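Local coordinates for protein p-nitrophenyl phosphatase (Pho2) (Archaeoglobus fulgidus, PDB 3QGM) that probably acts as a metal-dependent phosphatase of the haloacid dehalogenase superfamily, with a calcium ion bound at its metal site, at residues Ile13-Val18 and Ile43-Asn48; Arg52-Leu57 and Val68-Ile73; Val185-Glu190 and Asp215-Ala220. One frame throughout, in Å; residues are numbered along the deposited sequence.

Interaction 1 (Ile13-Val18 and Ile43-Asn48); sequences IDIDGV and IIFVSN. With CA (calcium ion), chain E.
One of the two parallel strands joined here runs straight into a calcium site. D14 grips the ion with both carboxylate oxygens, OD1 at 2.6 Å and OD2 at 2.4 Å, while D16 contributes its backbone O rather than its carboxylate. With D212 and three waters completing the shell, and with D14, D16 and V18 matching the DxDx(T/V) pattern, this is consistent with the first motif of the Rossmann-like haloacid dehalogenase (HAD) fold. Aspartate suits position 14 because its short side chain, with CG anti to the backbone N (chi1 166°), presents both oxygens together. Just after it the chain turns, V18 N donating a hydrogen bond to I15 O, and G17 has a positive phi at which a CB would jam against the preceding carbonyl. The strand pairing rests on two bonds gripping I13. Its N gives a nearly straight bond of 2.8 Å to I44 O, in the carbonyl plane, whereas V46 N reaches I13 O from above that carbonyl's plane. Beta-branched isoleucines and an aromatic ring fill the face that I13 and F45 share, which helix 27-38 covers through V33 and L36. I13 crosses I43 obliquely, CD1 lying 3.7 Å from I43 CG2. I43 CG2 also sits over one face of the F45 ring, displaced toward its rim. I15, past the pairing, crosses F45 at about a right angle with its CG1 3.8 Å from F45 CB. S47 turns OG to N49 N and meets the tip of I15 through carbon, S47 CB lying 4.0 Å from I15 CD1.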
ATOM      1  N   ILE A  13       0.192   3.369  30.409  1.00 27.37           N
ATOM      2  CA  ILE A  13       0.479   1.928  30.276  1.00 27.25           C
ATOM      3  C   ILE A  13      -0.102   1.341  28.989  1.00 26.68           C
ATOM      4  O   ILE A  13      -1.294   1.381  28.718  1.00 24.49           O
ATOM      5  CB  ILE A  13       0.090   1.129  31.525  1.00 27.40           C
ATOM      6  CG1 ILE A  13       0.767   1.729  32.774  1.00 27.67           C
ATOM      7  CG2 ILE A  13       0.539  -0.307  31.375  1.00 24.76           C
ATOM      8  CD1 ILE A  13       0.410   0.998  34.093  1.00 30.55           C
ATOM      9  N   ASP A  14       0.790   0.858  28.142  1.00 26.91           N
ATOM     10  CA  ASP A  14       0.390   0.012  26.983  1.00 26.85           C
ATOM     11  C   ASP A  14      -0.320  -1.244  27.529  1.00 26.75           C
ATOM     12  O   ASP A  14       0.083  -1.792  28.569  1.00 26.50           O
ATOM     13  CB  ASP A  14       1.674  -0.284  26.209  1.00 27.23           C
ATOM     14  CG  ASP A  14       1.571  -1.396  25.166  1.00 27.39           C
ATOM     15  OD1 ASP A  14       0.584  -1.578  24.394  1.00 26.54           O
ATOM     16  OD2 ASP A  14       2.602  -2.088  25.114  1.00 26.20           O
ATOM     17  N   ILE A  15      -1.398  -1.664  26.864  1.00 25.74           N
ATOM     18  CA  ILE A  15      -2.157  -2.846  27.282  1.00 25.00           C
ATOM     19  C   ILE A  15      -1.525  -4.122  26.694  1.00 25.53           C
ATOM     20  O   ILE A  15      -1.055  -4.974  27.446  1.00 25.71           O
ATOM     21  CB  ILE A  15      -3.615  -2.753  26.840  1.00 25.25           C
ATOM     22  CG1 ILE A  15      -4.307  -1.548  27.507  1.00 24.83           C
ATOM     23  CG2 ILE A  15      -4.403  -4.052  27.165  1.00 25.56           C
ATOM     24  CD1 ILE A  15      -5.679  -1.221  26.906  1.00 23.74           C
ATOM     25  N   ASP A  16      -1.504  -4.250  25.374  1.00 26.17           N
ATOM     26  CA  ASP A  16      -1.034  -5.513  24.755  1.00 28.01           C
ATOM     27  C   ASP A  16       0.470  -5.737  24.872  1.00 26.31           C
ATOM     28  O   ASP A  16       1.293  -4.914  24.432  1.00 25.91           O
ATOM     29  CB  ASP A  16      -1.500  -5.661  23.295  1.00 29.05           C
ATOM     30  CG  ASP A  16      -2.061  -7.079  23.005  1.00 34.23           C
ATOM     31  OD1 ASP A  16      -3.154  -7.417  23.562  1.00 38.80           O
ATOM     32  OD2 ASP A  16      -1.397  -7.841  22.258  1.00 40.46           O
ATOM     33  N   GLY A  17       0.813  -6.853  25.491  1.00 27.18           N
ATOM     34  CA  GLY A  17       2.210  -7.242  25.755  1.00 26.96           C
ATOM     35  C   GLY A  17       2.590  -6.855  27.176  1.00 27.05           C
ATOM     36  O   GLY A  17       3.687  -7.172  27.655  1.00 27.55           O
ATOM     37  N   VAL A  18       1.696  -6.150  27.861  1.00 27.02           N
ATOM     38  CA  VAL A  18       2.008  -5.616  29.193  1.00 27.07           C
ATOM     39  C   VAL A  18       1.010  -6.174  30.201  1.00 27.67           C
ATOM     40  O   VAL A  18       1.416  -6.809  31.179  1.00 27.76           O
ATOM     41  CB  VAL A  18       1.983  -4.069  29.253  1.00 27.91           C
ATOM     42  CG1 VAL A  18       2.372  -3.553  30.707  1.00 26.29           C
ATOM     43  CG2 VAL A  18       2.858  -3.472  28.186  1.00 26.38           C
ATOM     44  N   ILE A  43      -3.227   6.006  36.633  1.00 36.22           N
ATOM     45  CA  ILE A  43      -2.885   5.192  35.487  1.00 35.67           C
ATOM     46  C   ILE A  43      -3.818   5.535  34.364  1.00 34.34           C
ATOM     47  O   ILE A  43      -4.986   5.818  34.582  1.00 35.19           O
ATOM     48  CB  ILE A  43      -3.011   3.670  35.823  1.00 35.65           C
ATOM     49  CG1 ILE A  43      -2.027   3.281  36.922  1.00 37.41           C
ATOM     50  CG2 ILE A  43      -2.744   2.806  34.589  1.00 36.93           C
ATOM     51  CD1 ILE A  43      -1.966   1.802  37.154  1.00 40.46           C
ATOM     52  N   ILE A  44      -3.297   5.550  33.153  1.00 33.34           N
ATOM     53  CA  ILE A  44      -4.136   5.558  31.990  1.00 32.28           C
ATOM     54  C   ILE A  44      -3.591   4.507  31.036  1.00 31.66           C
ATOM     55  O   ILE A  44      -2.381   4.455  30.745  1.00 31.16           O
ATOM     56  CB  ILE A  44      -4.265   6.932  31.347  1.00 32.71           C
ATOM     57  CG1 ILE A  44      -5.241   6.876  30.156  1.00 33.95           C
ATOM     58  CG2 ILE A  44      -2.935   7.459  30.875  1.00 32.09           C
ATOM     59  CD1 ILE A  44      -5.858   8.256  29.788  1.00 37.17           C
ATOM     60  N   PHE A  45      -4.488   3.644  30.589  1.00 31.09           N
ATOM     61  CA  PHE A  45      -4.143   2.566  29.664  1.00 31.35           C
ATOM     62  C   PHE A  45      -4.287   3.107  28.233  1.00 30.78           C
ATOM     63  O   PHE A  45      -5.311   3.713  27.893  1.00 31.87           O
ATOM     64  CB  PHE A  45      -5.056   1.373  29.896  1.00 30.89           C
ATOM     65  CG  PHE A  45      -4.934   0.774  31.265  1.00 33.01           C
ATOM     66  CD1 PHE A  45      -5.862   1.076  32.253  1.00 37.05           C
ATOM     67  CD2 PHE A  45      -3.892  -0.103  31.579  1.00 35.98           C
ATOM     68  CE1 PHE A  45      -5.741   0.546  33.546  1.00 36.72           C
ATOM     69  CE2 PHE A  45      -3.771  -0.645  32.862  1.00 37.58           C
ATOM     70  CZ  PHE A  45      -4.701  -0.319  33.845  1.00 36.97           C
ATOM     71  N   VAL A  46      -3.255   2.962  27.409  1.00 30.41           N
ATOM     72  CA  VAL A  46      -3.282   3.579  26.075  1.00 29.84           C
ATOM     73  C   VAL A  46      -3.028   2.504  25.040  1.00 30.12           C
ATOM     74  O   VAL A  46      -2.051   1.782  25.150  1.00 31.11           O
ATOM     75  CB  VAL A  46      -2.278   4.744  25.937  1.00 30.60           C
ATOM     76  CG1 VAL A  46      -2.209   5.254  24.487  1.00 32.74           C
ATOM     77  CG2 VAL A  46      -2.651   5.936  26.844  1.00 31.14           C
ATOM     78  N   SER A  47      -3.908   2.382  24.046  1.00 29.11           N
ATOM     79  CA  SER A  47      -3.781   1.341  23.039  1.00 28.51           C
ATOM     80  C   SER A  47      -4.035   1.883  21.658  1.00 27.53           C
ATOM     81  O   SER A  47      -4.889   2.724  21.477  1.00 24.87           O
ATOM     82  CB  SER A  47      -4.816   0.243  23.275  1.00 28.98           C
ATOM     83  OG  SER A  47      -4.878  -0.616  22.169  1.00 30.64           O
ATOM     84  N   ASN A  48      -3.263   1.367  20.687  1.00 26.57           N
ATOM     85  CA  ASN A  48      -3.411   1.755  19.309  1.00 26.69           C
ATOM     86  C   ASN A  48      -4.474   0.974  18.603  1.00 26.01           C
ATOM     87  O   ASN A  48      -4.628   1.136  17.404  1.00 26.70           O
ATOM     88  CB  ASN A  48      -2.090   1.561  18.568  1.00 27.88           C
ATOM     89  CG  ASN A  48      -1.176   2.758  18.694  1.00 26.57           C
ATOM     90  OD1 ASN A  48      -1.476   3.696  19.420  1.00 23.85           O
ATOM     91  ND2 ASN A  48      -0.074   2.753  17.918  1.00 24.52           N
TER
HETATM   92 CA    CA E 503       2.142  -3.261  23.094  1.00 26.99          CA
HETATM   93  O   HOH W   1       2.576  -5.257  21.756  1.00 26.34           O
HETATM   94  O   HOH W   2       0.345  -3.141  21.589  1.00 23.87           O
HETATM   95  O   HOH W   3       2.906  -1.582  22.019  1.00 23.98           O

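Interaction 2 (Arg52-Leu57 and Val68-Ile73)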
ATOM      1  N   ARG A  52     -11.550  -1.843  17.855  1.00 27.14           N
ATOM      2  CA  ARG A  52     -12.487  -2.051  18.950  1.00 26.71           C
ATOM      3  C   ARG A  52     -12.782  -0.722  19.682  1.00 26.73           C
ATOM      4  O   ARG A  52     -11.929   0.188  19.758  1.00 27.54           O
ATOM      5  CB  ARG A  52     -11.955  -3.099  19.922  1.00 28.10           C
ATOM      6  CG  ARG A  52     -11.544  -4.457  19.317  1.00 25.71           C
ATOM      7  CD  ARG A  52     -12.562  -5.100  18.369  1.00 25.54           C
ATOM      8  NE  ARG A  52     -13.918  -5.286  18.903  1.00 28.31           N
ATOM      9  CZ  ARG A  52     -14.356  -6.348  19.583  1.00 28.65           C
ATOM     10  NH1 ARG A  52     -13.549  -7.355  19.898  1.00 31.80           N
ATOM     11  NH2 ARG A  52     -15.604  -6.387  19.999  1.00 28.64           N
ATOM     12  N   SER A  53     -14.022  -0.584  20.131  1.00 25.66           N
ATOM     13  CA  SER A  53     -14.485   0.614  20.806  1.00 25.70           C
ATOM     14  C   SER A  53     -13.829   0.690  22.183  1.00 25.86           C
ATOM     15  O   SER A  53     -13.333  -0.329  22.714  1.00 26.30           O
ATOM     16  CB  SER A  53     -16.000   0.565  20.914  1.00 25.27           C
ATOM     17  OG  SER A  53     -16.414  -0.451  21.820  1.00 27.65           O
ATOM     18  N   ARG A  54     -13.841   1.873  22.785  1.00 25.24           N
ATOM     19  CA  ARG A  54     -13.273   2.038  24.108  1.00 26.49           C
ATOM     20  C   ARG A  54     -13.900   1.070  25.091  1.00 26.53           C
ATOM     21  O   ARG A  54     -13.193   0.472  25.917  1.00 27.75           O
ATOM     22  CB  ARG A  54     -13.457   3.455  24.649  1.00 26.33           C
ATOM     23  CG  ARG A  54     -12.868   3.588  26.048  1.00 30.80           C
ATOM     24  CD  ARG A  54     -12.763   4.996  26.598  1.00 33.48           C
ATOM     25  NE  ARG A  54     -14.063   5.620  26.697  1.00 37.54           N
ATOM     26  CZ  ARG A  54     -14.317   6.769  27.337  1.00 41.67           C
ATOM     27  NH1 ARG A  54     -15.538   7.247  27.293  1.00 42.25           N
ATOM     28  NH2 ARG A  54     -13.361   7.463  27.969  1.00 43.16           N
ATOM     29  N   ARG A  55     -15.214   0.923  25.043  1.00 26.80           N
ATOM     30  CA  ARG A  55     -15.867   0.151  26.089  1.00 27.94           C
ATOM     31  C   ARG A  55     -15.547  -1.311  25.985  1.00 26.73           C
ATOM     32  O   ARG A  55     -15.496  -1.975  26.994  1.00 27.85           O
ATOM     33  CB  ARG A  55     -17.369   0.400  26.121  1.00 29.03           C
ATOM     34  CG  ARG A  55     -18.044  -0.210  27.324  1.00 32.49           C
ATOM     35  CD  ARG A  55     -19.365   0.470  27.608  1.00 37.72           C
ATOM     36  NE  ARG A  55     -19.180   1.908  27.703  1.00 38.34           N
ATOM     37  CZ  ARG A  55     -18.927   2.563  28.828  1.00 42.94           C
ATOM     38  NH1 ARG A  55     -18.845   1.921  30.003  1.00 41.45           N
ATOM     39  NH2 ARG A  55     -18.769   3.888  28.770  1.00 44.67           N
ATOM     40  N   ILE A  56     -15.283  -1.835  24.788  1.00 25.98           N
ATOM     41  CA  ILE A  56     -14.785  -3.247  24.700  1.00 25.58           C
ATOM     42  C   ILE A  56     -13.495  -3.455  25.507  1.00 26.11           C
ATOM     43  O   ILE A  56     -13.359  -4.418  26.317  1.00 26.52           O
ATOM     44  CB  ILE A  56     -14.537  -3.668  23.255  1.00 24.62           C
ATOM     45  CG1 ILE A  56     -15.837  -3.578  22.433  1.00 25.20           C
ATOM     46  CG2 ILE A  56     -13.824  -4.996  23.177  1.00 24.93           C
ATOM     47  CD1 ILE A  56     -16.947  -4.455  22.867  1.00 25.36           C
ATOM     48  N   LEU A  57     -12.542  -2.552  25.303  1.00 26.33           N
ATOM     49  CA  LEU A  57     -11.267  -2.639  26.022  1.00 26.44           C
ATOM     50  C   LEU A  57     -11.405  -2.381  27.523  1.00 25.58           C
ATOM     51  O   LEU A  57     -10.711  -3.009  28.344  1.00 26.47           O
ATOM     52  CB  LEU A  57     -10.233  -1.701  25.363  1.00 27.58           C
ATOM     53  CG  LEU A  57      -9.711  -2.194  23.991  1.00 30.23           C
ATOM     54  CD1 LEU A  57      -8.661  -1.252  23.389  1.00 35.09           C
ATOM     55  CD2 LEU A  57      -9.112  -3.598  24.138  1.00 32.46           C
ATOM     56  N   VAL A  68     -11.302  -0.374  36.888  1.00 40.98           N
ATOM     57  CA  VAL A  68     -10.930   0.586  35.837  1.00 40.71           C
ATOM     58  C   VAL A  68     -12.186   1.349  35.469  1.00 40.12           C
ATOM     59  O   VAL A  68     -13.226   0.755  35.220  1.00 39.74           O
ATOM     60  CB  VAL A  68     -10.380  -0.145  34.545  1.00 40.35           C
ATOM     61  CG1 VAL A  68      -9.866   0.828  33.523  1.00 40.12           C
ATOM     62  CG2 VAL A  68      -9.283  -1.150  34.890  1.00 40.34           C
ATOM     63  N   GLY A  69     -12.100   2.664  35.460  1.00 40.78           N
ATOM     64  CA  GLY A  69     -13.181   3.516  34.911  1.00 40.51           C
ATOM     65  C   GLY A  69     -12.950   3.920  33.451  1.00 39.94           C
ATOM     66  O   GLY A  69     -11.823   3.879  32.961  1.00 38.36           O
ATOM     67  N   GLU A  70     -14.042   4.275  32.772  1.00 39.60           N
ATOM     68  CA  GLU A  70     -14.030   4.907  31.440  1.00 40.47           C
ATOM     69  C   GLU A  70     -12.793   5.786  31.150  1.00 39.52           C
ATOM     70  O   GLU A  70     -12.070   5.628  30.135  1.00 39.24           O
ATOM     71  CB  GLU A  70     -15.266   5.830  31.349  1.00 41.71           C
ATOM     72  CG  GLU A  70     -16.237   5.530  30.245  1.00 44.37           C
ATOM     73  CD  GLU A  70     -17.511   6.352  30.390  1.00 48.87           C
ATOM     74  OE1 GLU A  70     -17.532   7.547  29.994  1.00 52.73           O
ATOM     75  OE2 GLU A  70     -18.500   5.792  30.913  1.00 52.91           O
ATOM     76  N   ASP A  71     -12.566   6.745  32.025  1.00 38.69           N
ATOM     77  CA  ASP A  71     -11.595   7.775  31.690  0.60 39.06           C
ATOM     78  C   ASP A  71     -10.143   7.292  31.817  1.00 38.50           C
ATOM     79  O   ASP A  71      -9.238   7.941  31.321  1.00 39.19           O
ATOM     80  CB  ASP A  71     -11.917   9.076  32.440  0.60 39.67           C
ATOM     81  CG  ASP A  71     -13.217   9.717  31.934  0.60 39.47           C
ATOM     82  OD1 ASP A  71     -13.519   9.645  30.715  0.60 41.91           O
ATOM     83  OD2 ASP A  71     -13.962  10.267  32.747  0.60 44.00           O
ATOM     84  N   GLU A  72      -9.950   6.119  32.406  1.00 37.05           N
ATOM     85  CA  GLU A  72      -8.629   5.524  32.498  1.00 36.55           C
ATOM     86  C   GLU A  72      -8.211   4.743  31.228  1.00 34.72           C
ATOM     87  O   GLU A  72      -7.147   4.138  31.252  1.00 35.73           O
ATOM     88  CB  GLU A  72      -8.578   4.535  33.679  1.00 36.45           C
ATOM     89  CG  GLU A  72      -8.640   5.155  35.052  1.00 40.51           C
ATOM     90  CD  GLU A  72      -8.690   4.086  36.139  1.00 43.00           C
ATOM     91  OE1 GLU A  72      -9.757   3.455  36.310  1.00 44.68           O
ATOM     92  OE2 GLU A  72      -7.662   3.850  36.798  1.00 47.97           O
ATOM     93  N   ILE A  73      -9.046   4.718  30.180  1.00 32.12           N
ATOM     94  CA  ILE A  73      -8.790   3.962  28.932  0.60 31.21           C
ATOM     95  C   ILE A  73      -8.746   4.940  27.768  1.00 30.16           C
ATOM     96  O   ILE A  73      -9.716   5.665  27.556  1.00 29.34           O
ATOM     97  CB  ILE A  73      -9.945   2.959  28.539  0.60 30.91           C
ATOM     98  CG1 ILE A  73     -10.374   2.024  29.673  0.60 30.26           C
ATOM     99  CG2 ILE A  73      -9.515   2.116  27.356  0.60 30.81           C
ATOM    100  CD1 ILE A  73      -9.401   0.969  29.948  0.60 30.88           C
TER
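Helix 54-63 is the helical arm of a beta-alpha-beta unit between strands 42-47 and 73-75, and its first turn is tied to the segment leading into the second strand by a salt-bridge network of R54, R55, E70 and D71. The ionic contacts differ in quality. The firmest is R55 NH2 to E70 OE2, 2.9 Å and nearly straight (163°); the oxygen lies in the guanidinium plane, but the nitrogen meets it from above the carboxylate. E70 thus serves two arginines, since its OE1 stands 3.4 Å from R54 NH1, a looser bridge with the planes turned 57° apart. R54 divides likewise, its NH2 lying 3.5 Å from D71 OD1. Contacts with the flat guanidinium add to this: E70 CG lies over one face, toward the rim, and Y78 makes a cation-pi contact with R54. Apolar contacts come from the arginine's stem, for R54 holds CG anti to the backbone N (chi1 179°) and rests it 3.9 Å from I73 CG2. The same methyl meets L57 CB at 4.4 Å, where isoleucine's branch reaches both helix residues. An alanine at R54 would probably loosen the join, because it removes both the stem packed on I73 and the charge shared between E70 and D71. Local hydrogen bonds shape each side. S53, at the N-cap, accepts a weak one from I56 N through OG, while in the turn E72 N and I73 N donate to G69 O and E70 O. E72 OE1 takes G69 N on its anti lone pair at 2.6 Å.

Interaction 3 (Val185-Glu190 and Asp215-Ala220)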
ATOM      1  N   VAL A 185      -3.011   9.616  14.930  1.00 27.32           N
ATOM      2  CA  VAL A 185      -3.437   9.726  16.336  1.00 27.79           C
ATOM      3  C   VAL A 185      -2.592   8.843  17.255  1.00 28.21           C
ATOM      4  O   VAL A 185      -2.065   9.335  18.276  1.00 28.51           O
ATOM      5  CB  VAL A 185      -4.931   9.441  16.457  1.00 27.10           C
ATOM      6  CG1 VAL A 185      -5.435   9.546  17.926  1.00 27.84           C
ATOM      7  CG2 VAL A 185      -5.669  10.413  15.543  1.00 26.56           C
ATOM      8  N   GLY A 186      -2.414   7.572  16.877  1.00 28.58           N
ATOM      9  CA  GLY A 186      -1.875   6.549  17.781  1.00 28.42           C
ATOM     10  C   GLY A 186      -0.389   6.707  18.060  1.00 29.17           C
ATOM     11  O   GLY A 186       0.293   7.486  17.393  1.00 29.32           O
ATOM     12  N   LYS A 187       0.119   5.930  19.008  1.00 29.41           N
ATOM     13  CA  LYS A 187       1.547   5.877  19.282  1.00 30.84           C
ATOM     14  C   LYS A 187       2.375   5.506  18.051  1.00 31.51           C
ATOM     15  O   LYS A 187       2.024   4.553  17.349  1.00 33.11           O
ATOM     16  CB  LYS A 187       1.845   4.878  20.406  1.00 31.33           C
ATOM     17  CG  LYS A 187       1.178   5.253  21.799  1.00 29.86           C
ATOM     18  CD  LYS A 187       1.404   4.138  22.814  1.00 29.81           C
ATOM     19  CE  LYS A 187       0.599   2.891  22.518  1.00 27.25           C
ATOM     20  NZ  LYS A 187       0.910   1.826  23.505  1.00 25.98           N
ATOM     21  N   PRO A 188       3.520   6.199  17.837  1.00 32.54           N
ATOM     22  CA  PRO A 188       4.135   7.172  18.785  1.00 32.59           C
ATOM     23  C   PRO A 188       3.708   8.639  18.652  1.00 32.80           C
ATOM     24  O   PRO A 188       4.308   9.531  19.292  1.00 31.20           O
ATOM     25  CB  PRO A 188       5.631   7.020  18.501  1.00 33.44           C
ATOM     26  CG  PRO A 188       5.680   6.711  17.028  1.00 33.23           C
ATOM     27  CD  PRO A 188       4.470   5.799  16.786  1.00 32.14           C
ATOM     28  N   SER A 189       2.660   8.900  17.877  1.00 31.87           N
ATOM     29  CA  SER A 189       2.198  10.263  17.746  1.00 32.73           C
ATOM     30  C   SER A 189       1.958  10.976  19.094  1.00 33.47           C
ATOM     31  O   SER A 189       1.535  10.356  20.079  1.00 33.12           O
ATOM     32  CB  SER A 189       0.944  10.329  16.944  1.00 31.63           C
ATOM     33  OG  SER A 189       0.567  11.662  16.809  1.00 32.75           O
ATOM     34  N   GLU A 190       2.252  12.280  19.130  1.00 33.19           N
ATOM     35  CA  GLU A 190       2.035  13.095  20.332  1.00 34.43           C
ATOM     36  C   GLU A 190       0.568  13.348  20.544  1.00 33.34           C
ATOM     37  O   GLU A 190       0.140  13.677  21.646  1.00 32.74           O
ATOM     38  CB  GLU A 190       2.748  14.467  20.222  1.00 35.39           C
ATOM     39  CG  GLU A 190       4.242  14.357  20.300  1.00 39.91           C
ATOM     40  CD  GLU A 190       4.937  14.546  18.951  1.00 46.56           C
ATOM     41  OE1 GLU A 190       4.464  13.957  17.931  1.00 49.42           O
ATOM     42  OE2 GLU A 190       5.971  15.274  18.921  1.00 48.56           O
ATOM     43  N   ASP A 215      10.029   1.059  19.409  1.00 34.74           N
ATOM     44  CA  ASP A 215       9.581   1.959  18.339  1.00 34.44           C
ATOM     45  C   ASP A 215       8.164   2.459  18.471  1.00 33.58           C
ATOM     46  O   ASP A 215       7.745   3.285  17.697  1.00 33.80           O
ATOM     47  CB  ASP A 215       9.688   1.268  16.983  1.00 35.83           C
ATOM     48  CG  ASP A 215       8.793   0.063  16.869  1.00 34.52           C
ATOM     49  OD1 ASP A 215       8.251  -0.141  15.784  1.00 35.07           O
ATOM     50  OD2 ASP A 215       8.664  -0.687  17.845  1.00 38.26           O
ATOM     51  N   VAL A 216       7.404   1.947  19.430  1.00 32.26           N
ATOM     52  CA  VAL A 216       6.074   2.468  19.652  1.00 30.24           C
ATOM     53  C   VAL A 216       6.032   3.191  20.998  1.00 30.18           C
ATOM     54  O   VAL A 216       5.813   4.409  21.083  1.00 29.04           O
ATOM     55  CB  VAL A 216       5.056   1.305  19.560  1.00 30.25           C
ATOM     56  CG1 VAL A 216       3.659   1.751  19.938  1.00 25.77           C
ATOM     57  CG2 VAL A 216       5.100   0.690  18.090  1.00 29.28           C
ATOM     58  N   ASP A 217       6.254   2.422  22.043  1.00 29.42           N
ATOM     59  CA  ASP A 217       6.047   2.908  23.401  1.00 30.01           C
ATOM     60  C   ASP A 217       7.189   3.804  23.872  1.00 30.26           C
ATOM     61  O   ASP A 217       6.937   4.869  24.423  1.00 30.04           O
ATOM     62  CB  ASP A 217       5.877   1.720  24.324  1.00 28.84           C
ATOM     63  CG  ASP A 217       4.727   0.853  23.875  1.00 30.21           C
ATOM     64  OD1 ASP A 217       3.602   1.392  23.964  1.00 26.02           O
ATOM     65  OD2 ASP A 217       4.964  -0.281  23.348  1.00 26.57           O
ATOM     66  N   VAL A 218       8.419   3.377  23.641  1.00 30.33           N
ATOM     67  CA  VAL A 218       9.567   4.235  24.003  1.00 32.41           C
ATOM     68  C   VAL A 218       9.609   5.487  23.151  1.00 32.12           C
ATOM     69  O   VAL A 218       9.837   6.572  23.689  1.00 33.20           O
ATOM     70  CB  VAL A 218      10.892   3.502  24.006  1.00 32.27           C
ATOM     71  CG1 VAL A 218      12.007   4.458  24.441  1.00 34.99           C
ATOM     72  CG2 VAL A 218      10.792   2.339  24.964  1.00 31.69           C
ATOM     73  N   ALA A 219       9.303   5.376  21.857  1.00 32.21           N
ATOM     74  CA  ALA A 219       9.280   6.576  20.990  1.00 32.28           C
ATOM     75  C   ALA A 219       8.222   7.549  21.473  1.00 33.04           C
ATOM     76  O   ALA A 219       8.412   8.780  21.452  1.00 34.37           O
ATOM     77  CB  ALA A 219       9.010   6.214  19.512  1.00 31.24           C
ATOM     78  N   ALA A 220       7.094   6.998  21.897  1.00 32.93           N
ATOM     79  CA  ALA A 220       5.980   7.803  22.343  1.00 33.84           C
ATOM     80  C   ALA A 220       6.404   8.645  23.578  1.00 34.61           C
ATOM     81  O   ALA A 220       6.134   9.848  23.644  1.00 35.52           O
ATOM     82  CB  ALA A 220       4.761   6.912  22.642  1.00 32.53           C
TER
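K187 lays the root of its side chain across V216 at about a right angle, CB 3.6 Å from V216 CG1, before running on to D217. The lysine belongs to a GKP sequence preceding helix 190-200, and its partner lies on the first turns of helix 214-224, just after the metal ligand D212; K187 and D217 are consistent with the lysine and the later acidic motif that line the active site in the HAD fold. Beyond CB the chain bends at chi3 (-71°), with CG 4.0 Å from A220 CB, and brings NZ to D217 OD1 at 2.8 Å. The ammonium meets that oxygen nearly along its C-O axis. Besides this salt bridge, NZ has a weak hydrogen bond to V46 O and lies against D14, so the surrounding acidic groups would probably keep the lysine protonated. Lysine suits the place because its long methylene chain can pack on V216 and A220 while its charged end still reaches D217, beside the metal site. D217 is itself held: OD2 accepts from Q213 N and, weakly, from D212 N, leaving OD1 turned to the lysine. P188 follows a cis peptide bond, which changes the direction of the chain just past the lysine and sets its ring against the helix. Small residues accept it closely, P188 CB lying 3.6 Å from A219 CB and 4.2 Å from A220 CB. On the helix side, a wider pi-type turn spans 215-218, and A220 N donates a hydrogen bond to V216 O. The loop is braced too: S189 N bonds to G186 O, and S189, at the N-cap, accepts from V191 N through its OG.

From the N terminus, the chain closes its first loop in interaction 1, where strand 42-47 returns through helix 27-38 to pair with strand 10-14. Interaction 2 follows at once, joining the start of helix 54-63 to the segment entering strand 73-75, and a backbone hydrogen bond from F45 N to E72 O joins it to interaction 1. Interaction 3 comes much later, bringing the loop before helix 190-200 to helix 214-224. The three are in series, none nested or crossed. N48 OD1 to K187 N and a long salt bridge from K187 to D14 join interactions 1 and 3 around the metal site, whereas interactions 2 and 3 do not touch.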